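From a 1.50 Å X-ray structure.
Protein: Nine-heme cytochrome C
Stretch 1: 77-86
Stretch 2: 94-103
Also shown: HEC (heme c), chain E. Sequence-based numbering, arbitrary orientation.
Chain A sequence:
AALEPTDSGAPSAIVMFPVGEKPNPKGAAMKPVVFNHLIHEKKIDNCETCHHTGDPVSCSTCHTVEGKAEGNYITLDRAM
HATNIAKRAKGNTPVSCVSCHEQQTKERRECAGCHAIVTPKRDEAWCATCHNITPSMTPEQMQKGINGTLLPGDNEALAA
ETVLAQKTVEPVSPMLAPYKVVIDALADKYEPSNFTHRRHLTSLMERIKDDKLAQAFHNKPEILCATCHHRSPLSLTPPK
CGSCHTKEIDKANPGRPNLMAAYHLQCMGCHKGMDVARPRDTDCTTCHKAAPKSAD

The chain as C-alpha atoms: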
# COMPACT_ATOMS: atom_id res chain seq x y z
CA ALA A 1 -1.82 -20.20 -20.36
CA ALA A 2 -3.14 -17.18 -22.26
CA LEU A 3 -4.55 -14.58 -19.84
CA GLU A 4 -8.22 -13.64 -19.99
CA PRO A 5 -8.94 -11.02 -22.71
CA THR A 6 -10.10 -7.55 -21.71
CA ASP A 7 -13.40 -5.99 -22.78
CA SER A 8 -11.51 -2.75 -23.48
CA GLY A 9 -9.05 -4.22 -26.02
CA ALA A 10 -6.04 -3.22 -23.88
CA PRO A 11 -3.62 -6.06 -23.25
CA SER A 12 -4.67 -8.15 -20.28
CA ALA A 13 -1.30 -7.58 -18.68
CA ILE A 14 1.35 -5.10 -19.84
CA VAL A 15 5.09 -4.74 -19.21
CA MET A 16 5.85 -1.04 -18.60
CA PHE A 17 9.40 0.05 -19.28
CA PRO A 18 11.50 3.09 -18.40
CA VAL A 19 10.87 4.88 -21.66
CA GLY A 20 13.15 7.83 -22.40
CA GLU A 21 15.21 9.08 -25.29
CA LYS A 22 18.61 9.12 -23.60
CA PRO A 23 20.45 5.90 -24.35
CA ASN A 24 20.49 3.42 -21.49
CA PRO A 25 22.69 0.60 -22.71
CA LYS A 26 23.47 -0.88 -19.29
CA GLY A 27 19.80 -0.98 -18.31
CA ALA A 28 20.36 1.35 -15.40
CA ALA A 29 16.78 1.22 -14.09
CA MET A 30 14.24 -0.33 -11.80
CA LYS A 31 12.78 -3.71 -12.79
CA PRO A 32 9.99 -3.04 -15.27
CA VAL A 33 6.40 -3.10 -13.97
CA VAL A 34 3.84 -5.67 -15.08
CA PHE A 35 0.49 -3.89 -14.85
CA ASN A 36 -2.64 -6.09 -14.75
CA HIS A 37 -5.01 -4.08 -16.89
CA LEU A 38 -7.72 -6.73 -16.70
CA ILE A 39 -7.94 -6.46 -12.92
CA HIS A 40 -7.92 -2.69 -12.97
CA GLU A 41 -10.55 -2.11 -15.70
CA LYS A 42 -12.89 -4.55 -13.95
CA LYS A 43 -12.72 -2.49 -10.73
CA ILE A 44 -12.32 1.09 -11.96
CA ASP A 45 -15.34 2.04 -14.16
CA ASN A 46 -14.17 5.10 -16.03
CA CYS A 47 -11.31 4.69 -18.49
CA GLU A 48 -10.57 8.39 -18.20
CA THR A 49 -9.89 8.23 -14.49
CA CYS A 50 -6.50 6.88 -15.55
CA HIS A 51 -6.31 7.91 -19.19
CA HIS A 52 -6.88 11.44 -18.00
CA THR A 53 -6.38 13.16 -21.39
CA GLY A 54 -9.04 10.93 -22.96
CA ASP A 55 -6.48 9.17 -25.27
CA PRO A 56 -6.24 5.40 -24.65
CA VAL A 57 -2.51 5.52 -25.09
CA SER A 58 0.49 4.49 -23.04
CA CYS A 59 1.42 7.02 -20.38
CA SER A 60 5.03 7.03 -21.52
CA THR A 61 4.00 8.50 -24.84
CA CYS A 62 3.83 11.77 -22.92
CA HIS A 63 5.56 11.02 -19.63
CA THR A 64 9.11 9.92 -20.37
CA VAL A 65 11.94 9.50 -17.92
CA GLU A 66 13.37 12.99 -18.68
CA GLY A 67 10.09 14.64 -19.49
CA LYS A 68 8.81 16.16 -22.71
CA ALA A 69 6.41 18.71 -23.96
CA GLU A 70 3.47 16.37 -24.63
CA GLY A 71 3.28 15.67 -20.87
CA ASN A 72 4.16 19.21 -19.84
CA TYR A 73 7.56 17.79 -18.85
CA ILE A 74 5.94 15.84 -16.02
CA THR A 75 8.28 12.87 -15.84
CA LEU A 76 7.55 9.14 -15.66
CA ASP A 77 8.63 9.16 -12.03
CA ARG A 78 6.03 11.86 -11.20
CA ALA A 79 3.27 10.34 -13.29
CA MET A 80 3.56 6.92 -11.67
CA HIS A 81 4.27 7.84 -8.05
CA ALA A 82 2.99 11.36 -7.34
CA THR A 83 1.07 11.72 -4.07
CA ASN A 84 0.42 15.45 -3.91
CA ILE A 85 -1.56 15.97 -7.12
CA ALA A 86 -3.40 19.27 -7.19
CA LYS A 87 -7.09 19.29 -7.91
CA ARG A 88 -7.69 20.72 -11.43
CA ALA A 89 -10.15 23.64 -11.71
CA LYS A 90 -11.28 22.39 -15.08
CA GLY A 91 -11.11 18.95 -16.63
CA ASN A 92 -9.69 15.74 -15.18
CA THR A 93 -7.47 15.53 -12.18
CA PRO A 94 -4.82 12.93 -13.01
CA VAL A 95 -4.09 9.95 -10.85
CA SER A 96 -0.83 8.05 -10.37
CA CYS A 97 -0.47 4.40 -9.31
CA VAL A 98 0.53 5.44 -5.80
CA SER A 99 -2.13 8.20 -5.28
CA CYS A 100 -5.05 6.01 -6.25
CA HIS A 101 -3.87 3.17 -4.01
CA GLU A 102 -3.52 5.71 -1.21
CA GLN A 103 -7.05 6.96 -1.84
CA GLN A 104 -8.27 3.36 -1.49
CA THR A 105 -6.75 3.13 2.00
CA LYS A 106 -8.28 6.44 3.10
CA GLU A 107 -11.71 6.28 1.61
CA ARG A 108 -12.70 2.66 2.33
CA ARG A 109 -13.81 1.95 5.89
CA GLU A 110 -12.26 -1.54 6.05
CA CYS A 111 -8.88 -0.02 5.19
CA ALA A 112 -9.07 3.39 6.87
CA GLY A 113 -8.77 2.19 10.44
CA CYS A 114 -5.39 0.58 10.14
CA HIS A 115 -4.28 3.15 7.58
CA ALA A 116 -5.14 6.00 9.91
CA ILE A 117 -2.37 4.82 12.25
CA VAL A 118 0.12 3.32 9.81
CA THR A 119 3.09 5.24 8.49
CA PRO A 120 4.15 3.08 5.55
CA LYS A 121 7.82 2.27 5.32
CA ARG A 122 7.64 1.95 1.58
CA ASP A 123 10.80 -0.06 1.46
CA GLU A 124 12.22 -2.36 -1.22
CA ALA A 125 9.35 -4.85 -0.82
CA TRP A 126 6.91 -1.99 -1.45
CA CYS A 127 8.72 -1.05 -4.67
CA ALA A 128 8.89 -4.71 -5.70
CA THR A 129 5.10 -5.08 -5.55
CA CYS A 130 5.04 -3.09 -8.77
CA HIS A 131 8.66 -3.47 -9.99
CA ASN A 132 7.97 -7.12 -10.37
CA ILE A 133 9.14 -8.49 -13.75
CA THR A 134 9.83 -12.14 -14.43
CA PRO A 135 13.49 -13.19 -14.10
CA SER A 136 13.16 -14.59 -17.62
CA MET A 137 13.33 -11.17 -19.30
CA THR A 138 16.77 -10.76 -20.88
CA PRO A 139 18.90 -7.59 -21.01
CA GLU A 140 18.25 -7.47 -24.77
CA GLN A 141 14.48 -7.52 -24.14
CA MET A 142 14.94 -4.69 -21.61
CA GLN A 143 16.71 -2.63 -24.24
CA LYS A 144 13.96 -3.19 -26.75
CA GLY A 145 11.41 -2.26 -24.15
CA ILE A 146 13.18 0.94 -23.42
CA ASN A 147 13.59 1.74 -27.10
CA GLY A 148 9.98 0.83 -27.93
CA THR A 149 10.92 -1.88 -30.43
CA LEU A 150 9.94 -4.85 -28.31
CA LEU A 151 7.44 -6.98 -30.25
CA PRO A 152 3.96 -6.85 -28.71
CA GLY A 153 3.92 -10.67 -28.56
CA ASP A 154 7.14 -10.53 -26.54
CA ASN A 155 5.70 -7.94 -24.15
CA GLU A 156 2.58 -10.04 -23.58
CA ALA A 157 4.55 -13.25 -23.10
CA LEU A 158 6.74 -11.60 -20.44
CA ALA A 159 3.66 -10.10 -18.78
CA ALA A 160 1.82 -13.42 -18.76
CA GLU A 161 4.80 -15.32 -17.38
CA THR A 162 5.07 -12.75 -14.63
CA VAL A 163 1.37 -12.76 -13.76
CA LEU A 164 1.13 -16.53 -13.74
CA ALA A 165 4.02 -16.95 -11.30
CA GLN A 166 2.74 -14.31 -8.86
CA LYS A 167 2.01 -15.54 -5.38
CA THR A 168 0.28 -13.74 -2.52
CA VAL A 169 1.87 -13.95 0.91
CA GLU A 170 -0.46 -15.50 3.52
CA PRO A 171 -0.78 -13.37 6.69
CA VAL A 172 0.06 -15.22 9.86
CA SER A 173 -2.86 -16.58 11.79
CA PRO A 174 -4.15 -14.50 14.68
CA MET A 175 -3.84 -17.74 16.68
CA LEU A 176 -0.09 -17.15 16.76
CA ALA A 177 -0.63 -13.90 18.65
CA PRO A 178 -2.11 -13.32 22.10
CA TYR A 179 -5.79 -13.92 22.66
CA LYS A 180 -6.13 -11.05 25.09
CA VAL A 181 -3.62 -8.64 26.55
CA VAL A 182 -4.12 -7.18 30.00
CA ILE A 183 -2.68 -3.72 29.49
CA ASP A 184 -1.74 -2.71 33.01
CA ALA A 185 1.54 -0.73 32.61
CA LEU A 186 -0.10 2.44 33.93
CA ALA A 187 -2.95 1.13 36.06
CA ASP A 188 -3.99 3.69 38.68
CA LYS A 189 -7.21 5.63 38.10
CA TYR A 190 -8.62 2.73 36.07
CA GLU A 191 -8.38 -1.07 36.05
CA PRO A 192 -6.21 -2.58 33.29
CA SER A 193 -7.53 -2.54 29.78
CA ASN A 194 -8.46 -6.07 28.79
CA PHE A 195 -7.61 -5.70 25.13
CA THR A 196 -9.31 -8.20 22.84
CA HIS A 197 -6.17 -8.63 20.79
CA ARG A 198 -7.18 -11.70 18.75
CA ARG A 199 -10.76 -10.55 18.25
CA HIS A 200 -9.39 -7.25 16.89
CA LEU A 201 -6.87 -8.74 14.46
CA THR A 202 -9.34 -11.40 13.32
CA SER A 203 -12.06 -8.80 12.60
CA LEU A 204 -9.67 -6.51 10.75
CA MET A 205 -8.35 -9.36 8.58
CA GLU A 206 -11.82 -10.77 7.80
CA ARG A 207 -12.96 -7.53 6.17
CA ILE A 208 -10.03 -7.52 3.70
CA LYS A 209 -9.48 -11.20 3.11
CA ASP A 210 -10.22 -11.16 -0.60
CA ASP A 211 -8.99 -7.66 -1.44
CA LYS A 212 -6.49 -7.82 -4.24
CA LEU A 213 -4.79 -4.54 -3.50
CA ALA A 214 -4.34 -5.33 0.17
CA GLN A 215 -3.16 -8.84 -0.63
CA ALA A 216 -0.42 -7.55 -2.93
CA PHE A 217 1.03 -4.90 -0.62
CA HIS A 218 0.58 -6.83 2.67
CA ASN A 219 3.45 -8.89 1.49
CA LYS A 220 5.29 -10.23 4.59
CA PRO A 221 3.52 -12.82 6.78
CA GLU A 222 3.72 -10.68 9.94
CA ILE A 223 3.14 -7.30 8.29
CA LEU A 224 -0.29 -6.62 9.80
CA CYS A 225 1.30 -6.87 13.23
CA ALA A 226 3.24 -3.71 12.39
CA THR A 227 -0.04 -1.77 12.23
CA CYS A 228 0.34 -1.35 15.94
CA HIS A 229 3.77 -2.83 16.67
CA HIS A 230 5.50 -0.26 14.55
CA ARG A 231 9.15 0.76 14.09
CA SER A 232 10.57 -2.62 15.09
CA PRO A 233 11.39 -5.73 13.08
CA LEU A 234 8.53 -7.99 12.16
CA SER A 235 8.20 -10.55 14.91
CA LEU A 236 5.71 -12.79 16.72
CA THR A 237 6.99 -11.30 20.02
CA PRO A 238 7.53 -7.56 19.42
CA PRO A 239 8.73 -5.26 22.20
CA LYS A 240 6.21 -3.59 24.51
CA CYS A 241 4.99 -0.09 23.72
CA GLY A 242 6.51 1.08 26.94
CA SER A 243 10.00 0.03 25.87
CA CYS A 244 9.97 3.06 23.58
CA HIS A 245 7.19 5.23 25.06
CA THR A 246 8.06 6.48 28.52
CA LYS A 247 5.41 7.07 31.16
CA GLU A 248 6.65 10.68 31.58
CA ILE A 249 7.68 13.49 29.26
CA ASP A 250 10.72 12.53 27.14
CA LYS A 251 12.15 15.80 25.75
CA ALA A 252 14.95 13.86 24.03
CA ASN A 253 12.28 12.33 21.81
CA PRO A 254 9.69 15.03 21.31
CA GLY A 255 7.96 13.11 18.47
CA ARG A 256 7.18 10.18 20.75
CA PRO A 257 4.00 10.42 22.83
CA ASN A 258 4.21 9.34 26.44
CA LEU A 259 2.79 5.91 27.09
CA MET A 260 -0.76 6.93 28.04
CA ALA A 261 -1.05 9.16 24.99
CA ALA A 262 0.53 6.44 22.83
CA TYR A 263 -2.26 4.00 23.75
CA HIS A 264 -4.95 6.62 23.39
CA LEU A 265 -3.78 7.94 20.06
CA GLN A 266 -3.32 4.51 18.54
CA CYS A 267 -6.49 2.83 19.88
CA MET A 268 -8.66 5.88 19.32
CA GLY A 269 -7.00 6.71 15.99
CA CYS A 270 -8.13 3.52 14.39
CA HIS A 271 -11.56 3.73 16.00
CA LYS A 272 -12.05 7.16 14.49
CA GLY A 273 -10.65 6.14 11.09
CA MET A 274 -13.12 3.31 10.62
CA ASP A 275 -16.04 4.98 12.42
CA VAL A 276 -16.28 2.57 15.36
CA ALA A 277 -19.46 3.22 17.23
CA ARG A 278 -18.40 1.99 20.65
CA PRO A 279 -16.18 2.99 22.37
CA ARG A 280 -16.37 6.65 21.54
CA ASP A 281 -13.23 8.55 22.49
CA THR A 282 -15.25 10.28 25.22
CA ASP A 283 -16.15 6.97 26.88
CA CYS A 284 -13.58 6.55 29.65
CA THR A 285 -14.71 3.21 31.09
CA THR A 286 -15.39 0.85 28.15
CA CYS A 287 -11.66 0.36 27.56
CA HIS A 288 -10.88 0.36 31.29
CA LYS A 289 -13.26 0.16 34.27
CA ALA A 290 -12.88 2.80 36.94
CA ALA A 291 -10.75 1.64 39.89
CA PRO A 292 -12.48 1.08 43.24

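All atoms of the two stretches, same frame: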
# COMPACT_ATOMS: atom_id res chain seq x y z
N ASP A 77 8.56 9.30 -13.48
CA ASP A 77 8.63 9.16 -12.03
C ASP A 77 7.44 9.85 -11.39
O ASP A 77 6.72 9.35 -10.52
CB ASP A 77 9.97 9.72 -11.52
CG ASP A 77 10.05 9.92 -10.03
OD1 ASP A 77 9.58 9.05 -9.30
OD2 ASP A 77 10.60 10.91 -9.51
N ARG A 78 7.11 11.07 -11.76
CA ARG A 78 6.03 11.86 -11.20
C ARG A 78 4.69 11.26 -11.58
O ARG A 78 3.84 11.10 -10.70
CB ARG A 78 6.15 13.31 -11.68
CG ARG A 78 5.04 14.20 -11.17
CD ARG A 78 5.20 14.51 -9.71
NE ARG A 78 4.07 15.33 -9.27
CZ ARG A 78 3.77 15.50 -8.00
NH1 ARG A 78 4.47 14.95 -7.05
NH2 ARG A 78 2.71 16.28 -7.75
N ALA A 79 4.55 10.88 -12.85
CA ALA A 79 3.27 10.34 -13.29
C ALA A 79 2.88 9.04 -12.58
O ALA A 79 1.68 8.79 -12.37
CB ALA A 79 3.34 10.12 -14.80
N MET A 80 3.88 8.22 -12.24
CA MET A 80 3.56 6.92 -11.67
C MET A 80 3.47 6.94 -10.16
O MET A 80 2.79 6.12 -9.56
CB MET A 80 4.63 5.94 -12.13
CG MET A 80 4.71 5.83 -13.66
SD MET A 80 3.20 5.16 -14.38
CE MET A 80 2.86 6.34 -15.65
N HIS A 81 4.17 7.88 -9.50
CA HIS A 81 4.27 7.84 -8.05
C HIS A 81 3.78 9.10 -7.32
O HIS A 81 3.82 9.09 -6.08
CB HIS A 81 5.72 7.63 -7.69
CG HIS A 81 6.50 6.56 -8.35
ND1 HIS A 81 7.43 6.94 -9.28
CD2 HIS A 81 6.64 5.21 -8.25
CE1 HIS A 81 8.07 5.88 -9.73
NE2 HIS A 81 7.60 4.82 -9.13
N ALA A 82 3.36 10.13 -8.03
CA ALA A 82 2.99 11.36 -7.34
C ALA A 82 1.95 11.17 -6.24
O ALA A 82 0.96 10.47 -6.42
CB ALA A 82 2.40 12.35 -8.34
N THR A 83 2.12 11.80 -5.08
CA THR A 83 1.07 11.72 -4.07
C THR A 83 0.44 13.06 -3.75
O THR A 83 -0.58 13.10 -3.06
CB THR A 83 1.60 11.13 -2.75
OG1 THR A 83 2.71 11.90 -2.34
CG2 THR A 83 2.04 9.70 -3.00
N ASN A 84 1.00 14.15 -4.21
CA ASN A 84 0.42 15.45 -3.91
C ASN A 84 -0.02 16.12 -5.21
O ASN A 84 0.54 17.11 -5.66
CB ASN A 84 1.46 16.29 -3.16
CG ASN A 84 2.76 16.47 -3.90
OD1 ASN A 84 3.14 15.66 -4.74
ND2 ASN A 84 3.49 17.55 -3.59
N ILE A 85 -1.02 15.54 -5.85
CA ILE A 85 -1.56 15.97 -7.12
C ILE A 85 -2.65 17.01 -6.89
O ILE A 85 -3.67 16.74 -6.24
CB ILE A 85 -2.14 14.78 -7.91
CG1 ILE A 85 -1.12 13.66 -8.09
CG2 ILE A 85 -2.70 15.24 -9.25
CD1 ILE A 85 -1.71 12.34 -8.55
N ALA A 86 -2.41 18.21 -7.42
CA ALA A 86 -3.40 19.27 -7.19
C ALA A 86 -4.72 18.97 -7.86
O ALA A 86 -4.81 18.52 -8.98
CB ALA A 86 -2.86 20.59 -7.73
N PRO A 94 -5.53 14.21 -12.83
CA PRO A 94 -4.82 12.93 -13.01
C PRO A 94 -4.68 12.17 -11.70
O PRO A 94 -4.74 12.68 -10.59
CB PRO A 94 -3.45 13.34 -13.54
CG PRO A 94 -3.67 14.70 -14.13
CD PRO A 94 -4.67 15.32 -13.23
N VAL A 95 -4.50 10.86 -11.92
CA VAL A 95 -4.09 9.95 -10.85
C VAL A 95 -2.76 9.35 -11.25
O VAL A 95 -2.37 9.16 -12.39
CB VAL A 95 -5.11 8.83 -10.62
CG1 VAL A 95 -6.48 9.43 -10.24
CG2 VAL A 95 -5.27 7.96 -11.86
N SER A 96 -1.94 8.97 -10.30
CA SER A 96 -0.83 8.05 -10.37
C SER A 96 -1.14 6.70 -9.70
O SER A 96 -2.17 6.58 -9.03
CB SER A 96 0.43 8.66 -9.77
OG SER A 96 0.26 8.63 -8.37
N CYS A 97 -0.28 5.72 -9.91
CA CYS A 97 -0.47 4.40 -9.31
C CYS A 97 -0.53 4.55 -7.79
O CYS A 97 -1.43 4.04 -7.13
CB CYS A 97 0.66 3.47 -9.66
SG CYS A 97 1.25 3.36 -11.36
N VAL A 98 0.45 5.30 -7.26
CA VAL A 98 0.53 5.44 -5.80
C VAL A 98 -0.60 6.21 -5.21
O VAL A 98 -1.17 5.87 -4.16
CB VAL A 98 1.89 6.06 -5.44
CG1 VAL A 98 1.98 6.36 -3.95
CG2 VAL A 98 3.00 5.13 -5.86
N SER A 99 -1.10 7.30 -5.72
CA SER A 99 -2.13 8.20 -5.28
C SER A 99 -3.46 7.46 -5.32
O SER A 99 -4.17 7.63 -4.33
CB SER A 99 -2.20 9.50 -6.06
OG SER A 99 -3.03 9.32 -7.19
N CYS A 100 -3.77 6.70 -6.36
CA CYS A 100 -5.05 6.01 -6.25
C CYS A 100 -5.04 4.95 -5.16
O CYS A 100 -6.02 4.83 -4.43
CB CYS A 100 -5.39 5.38 -7.60
SG CYS A 100 -7.00 4.57 -7.50
N HIS A 101 -3.94 4.21 -5.05
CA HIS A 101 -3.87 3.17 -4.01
C HIS A 101 -4.00 3.86 -2.65
O HIS A 101 -4.70 3.37 -1.74
CB HIS A 101 -2.62 2.35 -4.20
CG HIS A 101 -2.55 1.49 -5.42
ND1 HIS A 101 -1.37 0.90 -5.77
CD2 HIS A 101 -3.45 1.14 -6.36
CE1 HIS A 101 -1.55 0.18 -6.90
NE2 HIS A 101 -2.82 0.32 -7.26
N GLU A 102 -3.37 5.02 -2.51
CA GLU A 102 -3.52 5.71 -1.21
C GLU A 102 -4.95 6.08 -0.97
O GLU A 102 -5.43 5.94 0.16
CB GLU A 102 -2.68 6.99 -1.15
CG GLU A 102 -1.21 6.81 -1.04
CD GLU A 102 -0.48 8.08 -0.60
OE1 GLU A 102 0.72 7.95 -0.27
OE2 GLU A 102 -1.09 9.17 -0.60
N GLN A 103 -5.65 6.60 -1.98
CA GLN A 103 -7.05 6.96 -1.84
C GLN A 103 -7.88 5.75 -1.39
O GLN A 103 -8.81 5.92 -0.59
CB GLN A 103 -7.63 7.47 -3.14
CG GLN A 103 -7.29 8.79 -3.76
CD GLN A 103 -8.11 9.00 -5.06
OE1 GLN A 103 -7.66 8.74 -6.19
NE2 GLN A 103 -9.35 9.46 -4.89
FE HEC E . -3.58 -0.53 -8.90
CHA HEC E . -4.62 -3.42 -7.50
CHB HEC E . -0.45 -1.89 -9.42
CHC HEC E . -2.77 2.10 -10.86
CHD HEC E . -6.60 0.92 -8.19
NA HEC E . -2.69 -2.26 -8.44
C1A HEC E . -3.29 -3.36 -7.85
C2A HEC E . -2.28 -4.38 -7.67
C3A HEC E . -1.11 -3.90 -8.09
C4A HEC E . -1.39 -2.60 -8.69
CMA HEC E . 0.26 -4.53 -8.00
CAA HEC E . -2.58 -5.79 -7.11
CBA HEC E . -3.36 -6.66 -8.14
CGA HEC E . -2.49 -6.82 -9.39
O1A HEC E . -1.52 -7.56 -9.28
O2A HEC E . -2.80 -6.13 -10.40
NB HEC E . -1.94 -0.01 -9.92
C1B HEC E . -0.74 -0.69 -10.05
C2B HEC E . 0.15 0.05 -10.92
C3B HEC E . -0.49 1.18 -11.31
C4B HEC E . -1.80 1.12 -10.70
CMB HEC E . 1.56 -0.43 -11.28
CAB HEC E . -0.04 2.35 -12.18
CBB HEC E . 0.58 1.94 -13.55
NC HEC E . -4.50 1.18 -9.40
C1C HEC E . -3.98 2.19 -10.20
C2C HEC E . -4.89 3.33 -10.21
C3C HEC E . -5.95 2.98 -9.48
C4C HEC E . -5.72 1.65 -8.97
CMC HEC E . -4.52 4.65 -10.92
CAC HEC E . -7.20 3.75 -9.11
CBC HEC E . -7.71 4.80 -10.13
ND HEC E . -5.28 -1.13 -8.02
C1D HEC E . -6.41 -0.39 -7.82
C2D HEC E . -7.41 -1.20 -7.16
C3D HEC E . -6.90 -2.44 -7.05
C4D HEC E . -5.53 -2.40 -7.53
CMD HEC E . -8.77 -0.69 -6.73
CAD HEC E . -7.57 -3.71 -6.53
CBD HEC E . -8.47 -4.32 -7.63
CGD HEC E . -9.38 -5.42 -7.11
O1D HEC E . -9.77 -6.31 -7.90
O2D HEC E . -9.71 -5.39 -5.92
O HOH W 1 -1.78 10.48 -2.70

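The strongest polar link between the two stretches is made by S96, the residue immediately before helix 97-103. Its hydroxyl donates to the carbonyl of A82, with S96 OG 2.8 Å from A82 O, and the same oxygen accepts from the backbone at the helix start, S99 N lying 3.3 Å from S96 OG. Serine suits this place because a single short hydroxyl can do both jobs at once: it caps the helix by satisfying an amide that has no carbonyl a turn earlier to bind, and it spends its own proton on the neighbouring stretch. The p rotamer (chi1 75°) serves both bonds, and CA-to-CB points toward stretch 1. On the other side of the bond, A82 is the first residue after helix 77-81 to leave helical phi/psi. S99 answers the cap with a weak bond in return, S96 N to S99 OG at 3.3 Å.

The carbonyl of M80 adds two further bonds, both weak. It receives C97 N at 3.1 Å from M80 O, at a strained angle of 122°, and V98 N at 3.4 Å from M80 O, better aligned but long. Both amides belong to the first turn of helix 97-103, where backbone N-H groups lack partners within the helix, so the end of helix 77-81 supplies an acceptor for the start of helix 97-103. The two axes run nearly parallel, 18° apart, with a closest approach of 8.1 Å.

A water extends the polar network at the exposed margin. It donates to T83 O at 2.9 Å and to E102 OE2 at 2.6 Å, bridging a loop carbonyl to the carboxylate of E102, whose CA-to-CB bond points toward stretch 1.

Around these bonds lies modest packing, with 499 Å² buried in all. I85 contributes most: its CA-to-CB bond points toward stretch 2, its CG2 sits 3.5 Å from P94 O, and its CD1 reaches to 3.6 Å from S99 OG. A long branched aliphatic chain can thus cover both the segment leading into the helix and its first turn. At the helix, T83 CG2 meets V98 CG1 at 3.5 Å, so that threonine offers a methyl to valine while its backbone carbonyl binds the water. V98 CG2 also lies at the edge of the H81 ring, near its plane; the ring itself is held by H81 ND1 donating to D77 O at 2.8 Å.

Deeper in, M80 SD lies 4.0 Å from C97 SG. The flexible methionine thus packs beside a sulfur that is already committed, since C97 SG is bonded to heme CAB at 1.8 Å. C100 SG makes the second thioether, to CAC at 1.8 Å, and H101 NE2 binds the iron at 2.0 Å. C100 and H101 make no contact with stretch 1 and serve the heme, as befits a multiheme cytochrome, whereas C97 both binds the heme and touches M80. V98, S99 and E102 of the helix, and S96 just before it, direct their CA-to-CB bonds toward stretch 1.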